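Local coordinates for SIR4-interacting protein SIF2 (Saccharomyces cerevisiae, PDB 1R5M), which antagonizes telomeric silencing, acts as a WD-repeat transcription corepressor within the Set3 complex, and may recruit SIR4 to non-telomeric sites of repression, at residues N129-L134 against V144-R149; R149-S154 against M167-V172; T270-H275 against Q282-G287; D301-C306 against W315-N320; D351-V356 against S387-Q392. One frame throughout, in Å; residues are numbered along the deposited sequence.

Interaction 1 (N129-L134 against V144-R149); sequences NGELRL and VLNFHR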
# COMPACT_ATOMS: atom_id res chain seq x y z
N ASN A 129 -8.10 7.96 -15.78
CA ASN A 129 -8.99 9.10 -15.98
C ASN A 129 -9.73 9.54 -14.72
O ASN A 129 -10.44 10.54 -14.73
CB ASN A 129 -9.98 8.86 -17.13
CG ASN A 129 -11.05 7.82 -16.81
OD1 ASN A 129 -11.61 7.80 -15.72
ND2 ASN A 129 -11.36 6.98 -17.79
N GLY A 130 -9.55 8.79 -13.63
CA GLY A 130 -10.18 9.14 -12.37
C GLY A 130 -11.37 8.32 -11.93
O GLY A 130 -11.76 8.36 -10.76
N GLU A 131 -11.96 7.56 -12.85
CA GLU A 131 -13.12 6.75 -12.51
C GLU A 131 -12.84 5.62 -11.54
O GLU A 131 -11.78 4.99 -11.58
CB GLU A 131 -13.73 6.15 -13.78
CG GLU A 131 -15.01 5.37 -13.53
CD GLU A 131 -15.50 4.65 -14.77
OE1 GLU A 131 -14.77 3.75 -15.25
OE2 GLU A 131 -16.60 4.97 -15.26
N LEU A 132 -13.80 5.37 -10.66
CA LEU A 132 -13.71 4.29 -9.69
C LEU A 132 -14.90 3.37 -9.96
O LEU A 132 -15.99 3.84 -10.29
CB LEU A 132 -13.83 4.81 -8.26
CG LEU A 132 -12.75 5.75 -7.72
CD1 LEU A 132 -13.25 6.39 -6.43
CD2 LEU A 132 -11.46 4.98 -7.46
N ARG A 133 -14.68 2.06 -9.85
CA ARG A 133 -15.76 1.09 -10.01
C ARG A 133 -15.69 0.14 -8.82
O ARG A 133 -14.60 -0.19 -8.33
CB ARG A 133 -15.65 0.33 -11.33
CG ARG A 133 -16.10 1.19 -12.50
CD ARG A 133 -16.04 0.51 -13.87
NE ARG A 133 -16.51 1.50 -14.84
CZ ARG A 133 -17.67 1.43 -15.49
NH1 ARG A 133 -18.49 0.40 -15.32
NH2 ARG A 133 -18.04 2.45 -16.25
N LEU A 134 -16.87 -0.26 -8.34
CA LEU A 134 -17.00 -1.14 -7.20
C LEU A 134 -17.51 -2.49 -7.68
O LEU A 134 -18.49 -2.55 -8.42
CB LEU A 134 -18.00 -0.54 -6.20
CG LEU A 134 -18.34 -1.38 -4.97
CD1 LEU A 134 -17.12 -1.50 -4.07
CD2 LEU A 134 -19.49 -0.74 -4.23
N VAL A 144 -20.74 2.54 -9.88
CA VAL A 144 -19.73 3.31 -10.60
C VAL A 144 -19.64 4.64 -9.87
O VAL A 144 -20.64 5.34 -9.74
CB VAL A 144 -20.12 3.54 -12.07
CG1 VAL A 144 -19.05 4.37 -12.78
CG2 VAL A 144 -20.30 2.21 -12.78
N LEU A 145 -18.44 4.96 -9.38
CA LEU A 145 -18.19 6.19 -8.63
C LEU A 145 -17.25 7.09 -9.43
O LEU A 145 -16.03 6.99 -9.33
CB LEU A 145 -17.56 5.84 -7.28
CG LEU A 145 -18.47 5.26 -6.19
CD1 LEU A 145 -19.23 4.05 -6.69
CD2 LEU A 145 -17.63 4.91 -4.97
N ASN A 146 -17.84 8.00 -10.20
CA ASN A 146 -17.04 8.89 -11.04
C ASN A 146 -17.10 10.36 -10.66
O ASN A 146 -18.14 11.00 -10.77
CB ASN A 146 -17.48 8.70 -12.50
CG ASN A 146 -16.48 9.28 -13.47
OD1 ASN A 146 -15.28 9.08 -13.33
ND2 ASN A 146 -16.98 10.00 -14.48
N PHE A 147 -15.97 10.89 -10.19
CA PHE A 147 -15.88 12.29 -9.81
C PHE A 147 -14.45 12.79 -10.04
O PHE A 147 -14.25 13.92 -10.50
CB PHE A 147 -16.27 12.48 -8.34
CG PHE A 147 -16.55 13.91 -7.98
CD1 PHE A 147 -17.68 14.56 -8.48
CD2 PHE A 147 -15.68 14.62 -7.16
CE1 PHE A 147 -17.94 15.89 -8.17
CE2 PHE A 147 -15.93 15.95 -6.84
CZ PHE A 147 -17.06 16.59 -7.35
N HIS A 148 -13.47 11.96 -9.71
CA HIS A 148 -12.07 12.33 -9.92
C HIS A 148 -11.80 12.50 -11.41
O HIS A 148 -12.43 11.83 -12.23
CB HIS A 148 -11.13 11.24 -9.40
CG HIS A 148 -11.11 11.10 -7.91
ND1 HIS A 148 -10.36 11.94 -7.10
CD2 HIS A 148 -11.71 10.21 -7.08
CE1 HIS A 148 -10.51 11.56 -5.84
NE2 HIS A 148 -11.32 10.52 -5.80
N ARG A 149 -10.86 13.37 -11.75
CA ARG A 149 -10.49 13.59 -13.14
C ARG A 149 -8.98 13.46 -13.33
O ARG A 149 -8.41 13.99 -14.28
CB ARG A 149 -10.97 14.96 -13.62
CG ARG A 149 -12.49 15.07 -13.72
CD ARG A 149 -12.89 16.13 -14.74
NE ARG A 149 -12.51 17.48 -14.33
CZ ARG A 149 -13.21 18.22 -13.46
NH1 ARG A 149 -14.31 17.74 -12.91
NH2 ARG A 149 -12.79 19.44 -13.16
O HOH W 1 -13.22 10.46 -14.63
O HOH W 2 -10.55 12.58 -16.64
O HOH W 3 -13.98 8.94 -9.29
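Leu132 and Leu145 form an antiparallel hydrogen-bonded pair, with Leu132 N 3.1 Å from Leu145 O and Leu145 N 2.8 Å from Leu132 O. They join the two outer strands, 132-136 and 141-145, of one beta-propeller blade. Arg133 and Val144 follow as a non-hydrogen-bonded pair. Toward Gly130 the two segments are linked by water 3, which donates to Gly130 O and Leu145 O and accepts from Phe147 N. A CB on Gly130 would collide with His148 O.

Glu131 has its CG anti to the backbone N (chi1 -176°), and Arg133 runs extended from CG to NE. Arg133 grips the carboxylate side-on in a salt bridge. Its NE bonds Glu131 OE1 at 2.9 Å, almost straight, and its NH2 bonds Glu131 OE2 at 3.1 Å. Both oxygens are met from above the carboxylate plane. Glu131 OE1 also bonds His96. Val144 CG2 lies over one face of the guanidinium, 3.6 Å from Arg133 NH1, while Val144 CG1 is 3.5 Å from Glu131 OE2. An alanine at Glu131 would probably leave the Arg133 guanidinium without its carboxylate mate, freer to turn, and take one acceptor from His96.

On the other face, Leu132 CB packs against Leu145 CB. His148 bonds Ser166, a pairing characteristic of WD repeats, and its CB rests 3.2 Å from Gly130 O.

Interaction 2 (R149-S154 against M167-V172); sequences RAPIVS and MDVENV
Met167, Val169 and Asp168 carry this contact with the segment 149-154, in a beta hairpin of the two inner strands of a WD-repeat blade. Met167 O sits at a classic beta bulge and accepts twice, from Val153 N at 2.9 Å and from Ser154 N at 3.2 Å. Met167 N returns a bond to Ser154 O. The methionine CE reaches Val153 CG2 at 4.1 Å.

Val169 follows, in a type I turn from Asp168 to Asn171. Its N bonds Pro151 O, nearly along the C=O axis. Its two methyls are pressed tightly: CG1 lies 3.3 Å from Val153 CG1, and CG2 lies 3.4 Å from Pro151 CD.

Asp168 CG stands between the backbone N and the carbonyl carbon (chi1 60°), and the carboxylate has Ala150 CB beside it. Asp168 OD1 accepts from Val172 N, from above the carboxylate plane. Asp168 OD2 bonds His148 ND1, as in the WD-repeat polar network. Water 4 donates to Asp168 OD2 at 2.7 Å and accepts from Arg149 N.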
# COMPACT_ATOMS: atom_id res chain seq x y z
N ARG A 149 -10.86 13.37 -11.75
CA ARG A 149 -10.49 13.59 -13.14
C ARG A 149 -8.98 13.46 -13.33
O ARG A 149 -8.41 13.99 -14.28
CB ARG A 149 -10.97 14.96 -13.62
CG ARG A 149 -12.49 15.07 -13.72
CD ARG A 149 -12.89 16.13 -14.74
NE ARG A 149 -12.51 17.48 -14.33
CZ ARG A 149 -13.21 18.22 -13.46
NH1 ARG A 149 -14.31 17.74 -12.91
NH2 ARG A 149 -12.79 19.44 -13.16
N ALA A 150 -8.34 12.75 -12.41
CA ALA A 150 -6.90 12.51 -12.45
C ALA A 150 -6.65 11.09 -11.94
O ALA A 150 -7.51 10.50 -11.28
CB ALA A 150 -6.17 13.54 -11.58
N PRO A 151 -5.47 10.52 -12.23
CA PRO A 151 -5.15 9.16 -11.78
C PRO A 151 -5.36 8.92 -10.29
O PRO A 151 -4.93 9.72 -9.46
CB PRO A 151 -3.70 8.99 -12.20
CG PRO A 151 -3.61 9.82 -13.44
CD PRO A 151 -4.38 11.07 -13.05
N ILE A 152 -6.00 7.81 -9.96
CA ILE A 152 -6.27 7.45 -8.57
C ILE A 152 -5.00 6.90 -7.94
O ILE A 152 -4.36 6.01 -8.50
CB ILE A 152 -7.38 6.39 -8.49
CG1 ILE A 152 -8.64 6.91 -9.18
CG2 ILE A 152 -7.66 6.04 -7.03
CD1 ILE A 152 -9.19 8.19 -8.60
N VAL A 153 -4.62 7.44 -6.78
CA VAL A 153 -3.41 6.99 -6.10
C VAL A 153 -3.68 6.21 -4.82
O VAL A 153 -2.90 5.34 -4.45
CB VAL A 153 -2.47 8.18 -5.74
CG1 VAL A 153 -2.09 8.93 -7.00
CG2 VAL A 153 -3.14 9.11 -4.76
N SER A 154 -4.78 6.52 -4.14
CA SER A 154 -5.09 5.83 -2.90
C SER A 154 -6.59 5.68 -2.68
O SER A 154 -7.38 6.57 -3.02
CB SER A 154 -4.47 6.59 -1.72
OG SER A 154 -4.68 5.91 -0.49
N MET A 167 -8.23 9.33 -3.27
CA MET A 167 -7.44 10.51 -3.58
C MET A 167 -6.72 10.30 -4.89
O MET A 167 -6.25 9.20 -5.18
CB MET A 167 -6.42 10.80 -2.47
CG MET A 167 -5.67 12.11 -2.66
SD MET A 167 -4.67 12.57 -1.24
CE MET A 167 -3.42 11.33 -1.37
N ASP A 168 -6.64 11.35 -5.70
CA ASP A 168 -5.94 11.26 -6.98
C ASP A 168 -4.62 12.02 -6.93
O ASP A 168 -4.27 12.62 -5.91
CB ASP A 168 -6.83 11.77 -8.14
CG ASP A 168 -7.25 13.22 -8.00
OD1 ASP A 168 -6.42 14.07 -7.59
OD2 ASP A 168 -8.42 13.53 -8.33
N VAL A 169 -3.87 11.97 -8.03
CA VAL A 169 -2.57 12.62 -8.12
C VAL A 169 -2.59 14.12 -7.91
O VAL A 169 -1.59 14.71 -7.49
CB VAL A 169 -1.88 12.33 -9.47
CG1 VAL A 169 -1.60 10.85 -9.60
CG2 VAL A 169 -2.75 12.80 -10.61
N GLU A 170 -3.72 14.76 -8.19
CA GLU A 170 -3.84 16.21 -8.01
C GLU A 170 -4.29 16.52 -6.59
O GLU A 170 -4.63 17.65 -6.26
CB GLU A 170 -4.83 16.79 -9.02
CG GLU A 170 -4.40 16.63 -10.47
CD GLU A 170 -3.03 17.22 -10.74
OE1 GLU A 170 -2.78 18.37 -10.30
OE2 GLU A 170 -2.20 16.55 -11.39
N ASN A 171 -4.30 15.48 -5.76
CA ASN A 171 -4.70 15.57 -4.36
C ASN A 171 -6.16 15.88 -4.11
O ASN A 171 -6.54 16.30 -3.02
CB ASN A 171 -3.81 16.56 -3.61
CG ASN A 171 -2.44 15.98 -3.32
OD1 ASN A 171 -2.31 14.94 -2.67
ND2 ASN A 171 -1.41 16.64 -3.82
N VAL A 172 -7.00 15.69 -5.12
CA VAL A 172 -8.42 15.89 -4.91
C VAL A 172 -8.78 14.66 -4.10
O VAL A 172 -8.48 13.54 -4.51
CB VAL A 172 -9.21 15.90 -6.24
CG1 VAL A 172 -10.70 15.89 -5.96
CG2 VAL A 172 -8.83 17.13 -7.05
O HOH W 4 -9.68 15.32 -9.98

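Interaction 3 (T270-H275 against Q282-G287); sequences TLRIWH and QNCFYG. Unlike the reference sequence in segment 282-287: Cys284 (reference Ser).
Cys284 sets SG anti to its backbone N (chi1 -176°), and the Arg272 chain, extended from CG to NE, continues past it. The sulfur lies over the centre of the guanidinium, with SG 3.5 Å from Arg272 CZ. The reference sequence has serine at this cysteine. Arg272 NH1 also bonds Ser281. An alanine at Arg272 would probably leave Cys284 SG without its flat cover and Ser281 without that donor.

The two strands, 271-274 and 283-285, are the outer pair of a propeller blade, and their axes run antiparallel at 170°. Leu271 and Phe285 exchange backbone bonds; Phe285 N lies 2.8 Å from Leu271 O. A classic beta bulge marks the hairpin end, where Ile273 O accepts from Gln282 N at 2.7 Å and from Asn283 N at 3.3 Å.

Beside Arg272, Thr270 and Tyr286 lie side by side, with Thr270 CG2 3.6 Å from Tyr286 CD2. On the opposite face of the sheet, Ile273 CG1 touches Asn283 CB at 3.7 Å and Phe285 CE1 at 4.1 Å. The Leu271, Ile273 and Phe285 face is largely apolar, with Asn283 at one end, and Leu271 and Ile273 touch Val303 of the following blade; the other face carries the Arg272 guanidinium against Cys284 SG.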
# COMPACT_ATOMS: atom_id res chain seq x y z
N THR A 270 11.57 11.28 7.28
CA THR A 270 11.26 10.89 8.65
C THR A 270 9.93 10.18 8.79
O THR A 270 9.07 10.25 7.91
CB THR A 270 11.19 12.10 9.60
OG1 THR A 270 10.02 12.88 9.29
CG2 THR A 270 12.43 12.97 9.47
N LEU A 271 9.80 9.48 9.91
CA LEU A 271 8.57 8.81 10.27
C LEU A 271 8.10 9.53 11.51
O LEU A 271 8.91 9.95 12.33
CB LEU A 271 8.80 7.35 10.66
CG LEU A 271 9.29 6.35 9.63
CD1 LEU A 271 9.32 4.97 10.28
CD2 LEU A 271 8.38 6.35 8.42
N ARG A 272 6.79 9.69 11.65
CA ARG A 272 6.25 10.29 12.85
C ARG A 272 5.12 9.39 13.36
O ARG A 272 4.47 8.70 12.57
CB ARG A 272 5.74 11.72 12.59
CG ARG A 272 6.87 12.76 12.60
CD ARG A 272 6.36 14.17 12.31
NE ARG A 272 7.44 15.15 12.21
CZ ARG A 272 7.94 15.83 13.24
NH1 ARG A 272 7.47 15.64 14.47
NH2 ARG A 272 8.92 16.70 13.04
N ILE A 273 4.95 9.37 14.67
CA ILE A 273 3.91 8.57 15.32
C ILE A 273 3.01 9.59 16.01
O ILE A 273 3.50 10.44 16.76
CB ILE A 273 4.50 7.61 16.38
CG1 ILE A 273 5.55 6.69 15.74
CG2 ILE A 273 3.39 6.80 17.02
CD1 ILE A 273 5.01 5.76 14.67
N TRP A 274 1.71 9.52 15.76
CA TRP A 274 0.78 10.48 16.35
C TRP A 274 -0.25 9.87 17.27
O TRP A 274 -0.87 8.85 16.94
CB TRP A 274 0.04 11.26 15.26
CG TRP A 274 0.91 11.76 14.16
CD1 TRP A 274 1.38 11.05 13.09
CD2 TRP A 274 1.41 13.10 14.00
NE1 TRP A 274 2.14 11.86 12.28
CE2 TRP A 274 2.17 13.12 12.81
CE3 TRP A 274 1.29 14.28 14.75
CZ2 TRP A 274 2.81 14.27 12.35
CZ3 TRP A 274 1.93 15.43 14.29
CH2 TRP A 274 2.68 15.41 13.10
N HIS A 275 -0.44 10.50 18.42
CA HIS A 275 -1.42 10.07 19.41
C HIS A 275 -2.54 11.09 19.52
O HIS A 275 -3.72 10.73 19.55
CB HIS A 275 -0.76 9.91 20.78
CG HIS A 275 -1.72 9.97 21.92
ND1 HIS A 275 -2.62 8.96 22.19
CD2 HIS A 275 -1.95 10.93 22.85
CE1 HIS A 275 -3.36 9.29 23.23
NE2 HIS A 275 -2.97 10.48 23.65
N GLN A 282 4.11 12.15 18.75
CA GLN A 282 4.61 11.42 19.91
C GLN A 282 6.05 10.97 19.67
O GLN A 282 6.87 10.98 20.59
CB GLN A 282 3.70 10.22 20.17
CG GLN A 282 4.15 9.32 21.30
CD GLN A 282 3.09 8.29 21.63
OE1 GLN A 282 1.96 8.65 21.98
NE2 GLN A 282 3.43 7.02 21.51
N ASN A 283 6.33 10.55 18.44
CA ASN A 283 7.67 10.12 18.07
C ASN A 283 8.02 10.69 16.70
O ASN A 283 7.14 10.97 15.89
CB ASN A 283 7.76 8.59 17.95
CG ASN A 283 7.60 7.88 19.27
OD1 ASN A 283 8.45 7.99 20.16
ND2 ASN A 283 6.51 7.15 19.41
N CYS A 284 9.31 10.87 16.46
CA CYS A 284 9.81 11.35 15.18
C CYS A 284 11.13 10.63 14.98
O CYS A 284 12.07 10.84 15.75
CB CYS A 284 10.03 12.86 15.17
SG CYS A 284 10.54 13.47 13.54
N PHE A 285 11.19 9.78 13.97
CA PHE A 285 12.39 9.00 13.69
C PHE A 285 13.22 9.49 12.50
O PHE A 285 12.76 9.46 11.35
CB PHE A 285 12.02 7.52 13.47
CG PHE A 285 11.40 6.86 14.67
CD1 PHE A 285 10.10 6.36 14.61
CD2 PHE A 285 12.11 6.74 15.86
CE1 PHE A 285 9.52 5.74 15.72
CE2 PHE A 285 11.54 6.13 16.97
CZ PHE A 285 10.24 5.63 16.90
N TYR A 286 14.44 9.94 12.81
CA TYR A 286 15.39 10.41 11.80
C TYR A 286 16.37 9.29 11.50
O TYR A 286 16.67 8.47 12.36
CB TYR A 286 16.20 11.61 12.32
CG TYR A 286 15.42 12.88 12.56
CD1 TYR A 286 14.85 13.15 13.80
CD2 TYR A 286 15.25 13.81 11.54
CE1 TYR A 286 14.13 14.32 14.03
CE2 TYR A 286 14.53 14.98 11.75
CZ TYR A 286 13.97 15.23 12.99
OH TYR A 286 13.26 16.38 13.20
N GLY A 287 16.87 9.27 10.27
CA GLY A 287 17.83 8.24 9.90
C GLY A 287 17.92 8.06 8.40
O GLY A 287 19.02 8.02 7.84

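Interaction 4 (D301-C306 against W315-N320); sequences DKVISC and WSLKQN
Val303 and Trp315 centre an antiparallel backbone pairing between the second and third strands of a blade, 302-307 and 311-316. Trp315 N bonds Val303 O at 2.8 Å and nearly straight, and Val303 N bonds Trp315 O at 3.2 Å. Two residues further along, Leu317 N bonds Asp301 O at 2.9 Å. Val303 CG2 packs on Trp315 CB at 3.8 Å.

The indole adds a side-chain bond. Trp315 NE1 donates to Ser305 OG at 3.0 Å, in the plane of the ring and almost straight (176°). Ser305 OG sits between its backbone N and carbonyl carbon (chi1 56°) and also bonds His288. This His-Ser-Trp chain is characteristic of WD repeats and ties the blade's hairpin to the loop before its first strand.

The far end is polar. Water 5 donates to Asp301 O and is hydrogen-bonded to Ser316 OG; the same OG accepts from Gln319 N in an ST motif. Lys318 CD lies 3.7 Å from Asp301 CG. Asp301 OD2 and Lys318 NZ, of opposite charge, stay 4.6 Å apart.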
# COMPACT_ATOMS: atom_id res chain seq x y z
N ASP A 301 4.41 -2.11 19.01
CA ASP A 301 5.54 -1.37 19.58
C ASP A 301 6.66 -1.04 18.61
O ASP A 301 7.67 -0.47 19.01
CB ASP A 301 6.14 -2.14 20.75
CG ASP A 301 5.09 -2.70 21.69
OD1 ASP A 301 4.22 -1.93 22.15
OD2 ASP A 301 5.14 -3.92 21.97
N LYS A 302 6.49 -1.39 17.34
CA LYS A 302 7.53 -1.12 16.35
C LYS A 302 6.94 -0.73 15.01
O LYS A 302 5.78 -1.02 14.72
CB LYS A 302 8.40 -2.38 16.14
CG LYS A 302 9.02 -2.96 17.40
CD LYS A 302 9.82 -4.22 17.07
CE LYS A 302 10.31 -4.92 18.32
NZ LYS A 302 9.18 -5.44 19.15
N VAL A 303 7.75 -0.06 14.19
CA VAL A 303 7.35 0.31 12.84
C VAL A 303 8.57 0.04 11.97
O VAL A 303 9.70 0.03 12.45
CB VAL A 303 6.93 1.80 12.71
CG1 VAL A 303 5.63 2.04 13.46
CG2 VAL A 303 8.02 2.72 13.22
N ILE A 304 8.32 -0.23 10.69
CA ILE A 304 9.41 -0.52 9.76
C ILE A 304 9.22 0.34 8.53
O ILE A 304 8.09 0.62 8.11
CB ILE A 304 9.43 -2.04 9.41
CG1 ILE A 304 10.68 -2.37 8.60
CG2 ILE A 304 8.16 -2.42 8.65
CD1 ILE A 304 10.94 -3.87 8.49
N SER A 305 10.33 0.79 7.96
CA SER A 305 10.28 1.64 6.78
C SER A 305 11.38 1.29 5.79
O SER A 305 12.38 0.67 6.15
CB SER A 305 10.44 3.10 7.20
OG SER A 305 11.64 3.29 7.94
N CYS A 306 11.17 1.66 4.53
CA CYS A 306 12.19 1.46 3.51
C CYS A 306 12.24 2.74 2.70
O CYS A 306 11.26 3.50 2.62
CB CYS A 306 11.92 0.21 2.65
SG CYS A 306 10.34 0.11 1.84
N TRP A 315 12.16 0.33 13.75
CA TRP A 315 12.21 1.27 14.86
C TRP A 315 11.42 0.81 16.08
O TRP A 315 10.37 0.20 15.94
CB TRP A 315 11.67 2.63 14.40
CG TRP A 315 12.15 3.09 13.04
CD1 TRP A 315 11.63 2.75 11.82
CD2 TRP A 315 13.22 4.00 12.78
NE1 TRP A 315 12.30 3.40 10.82
CE2 TRP A 315 13.29 4.18 11.38
CE3 TRP A 315 14.13 4.69 13.59
CZ2 TRP A 315 14.23 5.02 10.78
CZ3 TRP A 315 15.07 5.52 12.99
CH2 TRP A 315 15.11 5.68 11.60
N SER A 316 11.93 1.14 17.26
CA SER A 316 11.28 0.78 18.52
C SER A 316 10.61 1.99 19.16
O SER A 316 11.26 3.00 19.42
CB SER A 316 12.31 0.20 19.50
OG SER A 316 11.78 0.12 20.81
N LEU A 317 9.31 1.89 19.42
CA LEU A 317 8.60 2.99 20.08
C LEU A 317 8.92 2.98 21.57
O LEU A 317 9.05 4.04 22.19
CB LEU A 317 7.09 2.87 19.87
CG LEU A 317 6.53 3.48 18.58
CD1 LEU A 317 7.04 2.71 17.37
CD2 LEU A 317 5.01 3.45 18.63
N LYS A 318 9.06 1.79 22.15
CA LYS A 318 9.35 1.67 23.57
C LYS A 318 10.70 2.23 23.96
O LYS A 318 10.86 2.79 25.05
CB LYS A 318 9.25 0.20 24.01
CG LYS A 318 7.83 -0.34 23.95
CD LYS A 318 7.78 -1.85 24.10
CE LYS A 318 8.14 -2.31 25.50
NZ LYS A 318 7.98 -3.79 25.61
N GLN A 319 11.69 2.10 23.07
CA GLN A 319 13.03 2.60 23.35
C GLN A 319 13.39 3.86 22.57
O GLN A 319 14.48 4.41 22.74
CB GLN A 319 14.07 1.51 23.05
CG GLN A 319 13.86 0.21 23.80
CD GLN A 319 13.67 0.41 25.29
OE1 GLN A 319 14.45 1.11 25.94
NE2 GLN A 319 12.63 -0.20 25.84
N ASN A 320 12.47 4.31 21.72
CA ASN A 320 12.69 5.50 20.89
C ASN A 320 14.04 5.42 20.18
O ASN A 320 14.89 6.31 20.33
CB ASN A 320 12.62 6.77 21.73
CG ASN A 320 12.90 8.02 20.92
OD1 ASN A 320 12.52 8.11 19.76
ND2 ASN A 320 13.58 9.00 21.53
O HOH W 5 9.44 -1.30 20.91

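Interaction 5 (D351-V356 against S387-Q392); sequences DGQVNV and SYQSSQ
Val354 and Tyr388 are bound by two backbone hydrogen bonds, Val354 N to Tyr388 O and Tyr388 N to Val354 O, each 2.9 Å. They form an antiparallel hydrogen-bonded pair between the third and fourth strands of a propeller blade, 354-358 and 380-388. Asn355 and Ser387 follow as the non-hydrogen-bonded pair, and Ser387 also bonds strand 37-44. Two CA-H...O contacts reinforce the pairing; in one, Ser387 CA lies 3.1 Å from Val354 O.

The apolar part is small. Val354 CB meets Tyr388 CB at 4.0 Å. Tyr388 CG is anti to the backbone N (chi1 -178°), and the ring leads away from the 351-356 segment to rest on Leu39. Its OH bonds Ser419.

At one polar end is an Asx turn, in which Asp351 OD1 accepts from Gln353 N at 3.1 Å. Gln389 bends at chi2 (70°) across this turn. Its OE1 comes 3.0 Å from Asp351 O, but both atoms are acceptors. At the other end, Asn355 ND2 lies 2.8 Å from Ser387 OG at a poor angle for a bond, and gives a weak bond to Val354 O.

Direct hydrogen bonding across the segments is thus carried by the main chain; Gln389, Asn355 and Ser387 contribute close contact instead.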
# COMPACT_ATOMS: atom_id res chain seq x y z
N ASP A 351 16.97 -2.63 -8.81
CA ASP A 351 17.64 -3.55 -9.72
C ASP A 351 16.80 -4.79 -10.06
O ASP A 351 17.28 -5.72 -10.69
CB ASP A 351 19.00 -3.98 -9.15
CG ASP A 351 18.87 -4.75 -7.85
OD1 ASP A 351 17.74 -4.93 -7.37
OD2 ASP A 351 19.92 -5.18 -7.31
N GLY A 352 15.53 -4.79 -9.63
CA GLY A 352 14.65 -5.91 -9.92
C GLY A 352 14.70 -7.06 -8.93
O GLY A 352 14.07 -8.10 -9.14
N GLN A 353 15.45 -6.89 -7.84
CA GLN A 353 15.54 -7.94 -6.85
C GLN A 353 14.56 -7.71 -5.71
O GLN A 353 14.34 -6.58 -5.28
CB GLN A 353 16.95 -8.04 -6.27
CG GLN A 353 17.10 -9.18 -5.26
CD GLN A 353 18.55 -9.50 -4.94
OE1 GLN A 353 19.39 -9.59 -5.84
NE2 GLN A 353 18.85 -9.70 -3.66
N VAL A 354 13.96 -8.80 -5.24
CA VAL A 354 13.04 -8.74 -4.12
C VAL A 354 13.71 -9.42 -2.94
O VAL A 354 14.18 -10.55 -3.06
CB VAL A 354 11.72 -9.50 -4.40
CG1 VAL A 354 10.85 -9.50 -3.14
CG2 VAL A 354 10.98 -8.85 -5.55
N ASN A 355 13.79 -8.72 -1.82
CA ASN A 355 14.37 -9.28 -0.61
C ASN A 355 13.26 -9.43 0.41
O ASN A 355 12.42 -8.54 0.56
CB ASN A 355 15.45 -8.36 -0.02
CG ASN A 355 16.83 -8.63 -0.58
OD1 ASN A 355 17.81 -7.99 -0.16
ND2 ASN A 355 16.93 -9.56 -1.51
N VAL A 356 13.24 -10.57 1.09
CA VAL A 356 12.26 -10.80 2.14
C VAL A 356 13.07 -10.86 3.42
O VAL A 356 13.99 -11.67 3.55
CB VAL A 356 11.49 -12.12 1.95
CG1 VAL A 356 10.50 -12.31 3.10
CG2 VAL A 356 10.75 -12.12 0.62
N SER A 387 15.46 -14.22 -1.30
CA SER A 387 15.60 -13.26 -2.39
C SER A 387 15.06 -13.84 -3.69
O SER A 387 15.09 -15.06 -3.90
CB SER A 387 17.08 -12.89 -2.59
OG SER A 387 17.63 -12.26 -1.45
N TYR A 388 14.56 -12.96 -4.55
CA TYR A 388 14.03 -13.33 -5.86
C TYR A 388 14.70 -12.41 -6.88
O TYR A 388 14.66 -11.18 -6.73
CB TYR A 388 12.52 -13.14 -5.91
CG TYR A 388 11.88 -13.56 -7.22
CD1 TYR A 388 11.92 -14.89 -7.64
CD2 TYR A 388 11.23 -12.63 -8.04
CE1 TYR A 388 11.32 -15.29 -8.84
CE2 TYR A 388 10.63 -13.02 -9.23
CZ TYR A 388 10.68 -14.35 -9.63
OH TYR A 388 10.07 -14.73 -10.81
N GLN A 389 15.32 -12.99 -7.90
CA GLN A 389 16.01 -12.21 -8.92
C GLN A 389 16.49 -13.17 -10.02
O GLN A 389 16.50 -14.38 -9.83
CB GLN A 389 17.22 -11.50 -8.29
CG GLN A 389 18.18 -10.80 -9.25
CD GLN A 389 17.59 -9.56 -9.89
OE1 GLN A 389 18.05 -8.44 -9.65
NE2 GLN A 389 16.56 -9.75 -10.71
N SER A 390 16.86 -12.61 -11.16
CA SER A 390 17.38 -13.41 -12.26
C SER A 390 18.14 -12.48 -13.17
O SER A 390 17.88 -11.27 -13.21
CB SER A 390 16.26 -14.11 -13.04
OG SER A 390 15.77 -13.29 -14.08
N SER A 391 19.11 -13.03 -13.90
CA SER A 391 19.91 -12.22 -14.80
C SER A 391 19.35 -12.23 -16.22
O SER A 391 20.00 -11.77 -17.14
CB SER A 391 21.35 -12.74 -14.82
OG SER A 391 21.41 -14.09 -15.24
N GLN A 392 18.13 -12.73 -16.39
CA GLN A 392 17.53 -12.80 -17.72
C GLN A 392 16.82 -11.52 -18.18
O GLN A 392 16.38 -11.43 -19.33
CB GLN A 392 16.61 -14.02 -17.83
CG GLN A 392 17.36 -15.31 -18.17
CD GLN A 392 18.47 -15.65 -17.19
OE1 GLN A 392 18.22 -16.13 -16.08
NE2 GLN A 392 19.71 -15.40 -17.59

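Overall arrangement
All five contacts join neighbouring strands within propeller blades. Interactions 1, 3 and 5 tie the two outer strands of a blade. Interaction 4 ties the second and third, and interaction 2 the two inner ones, about 15 Å from the chain centre. Each is partly buried; only interaction 5 has no exposed touching residue. Interactions 1 and 2 share Arg149, and 3 and 4 meet at Phe285 and Trp315. Interaction 5 touches none, its nearest atoms about 9 Å from interaction 4. A salt bridge within 129-134, packed on a valine, marks interaction 1, tight valine contacts interaction 2, sulfur over guanidinium interaction 3, an indole bond interaction 4. Interaction 5 has backbone bonds but no side-chain bond across it.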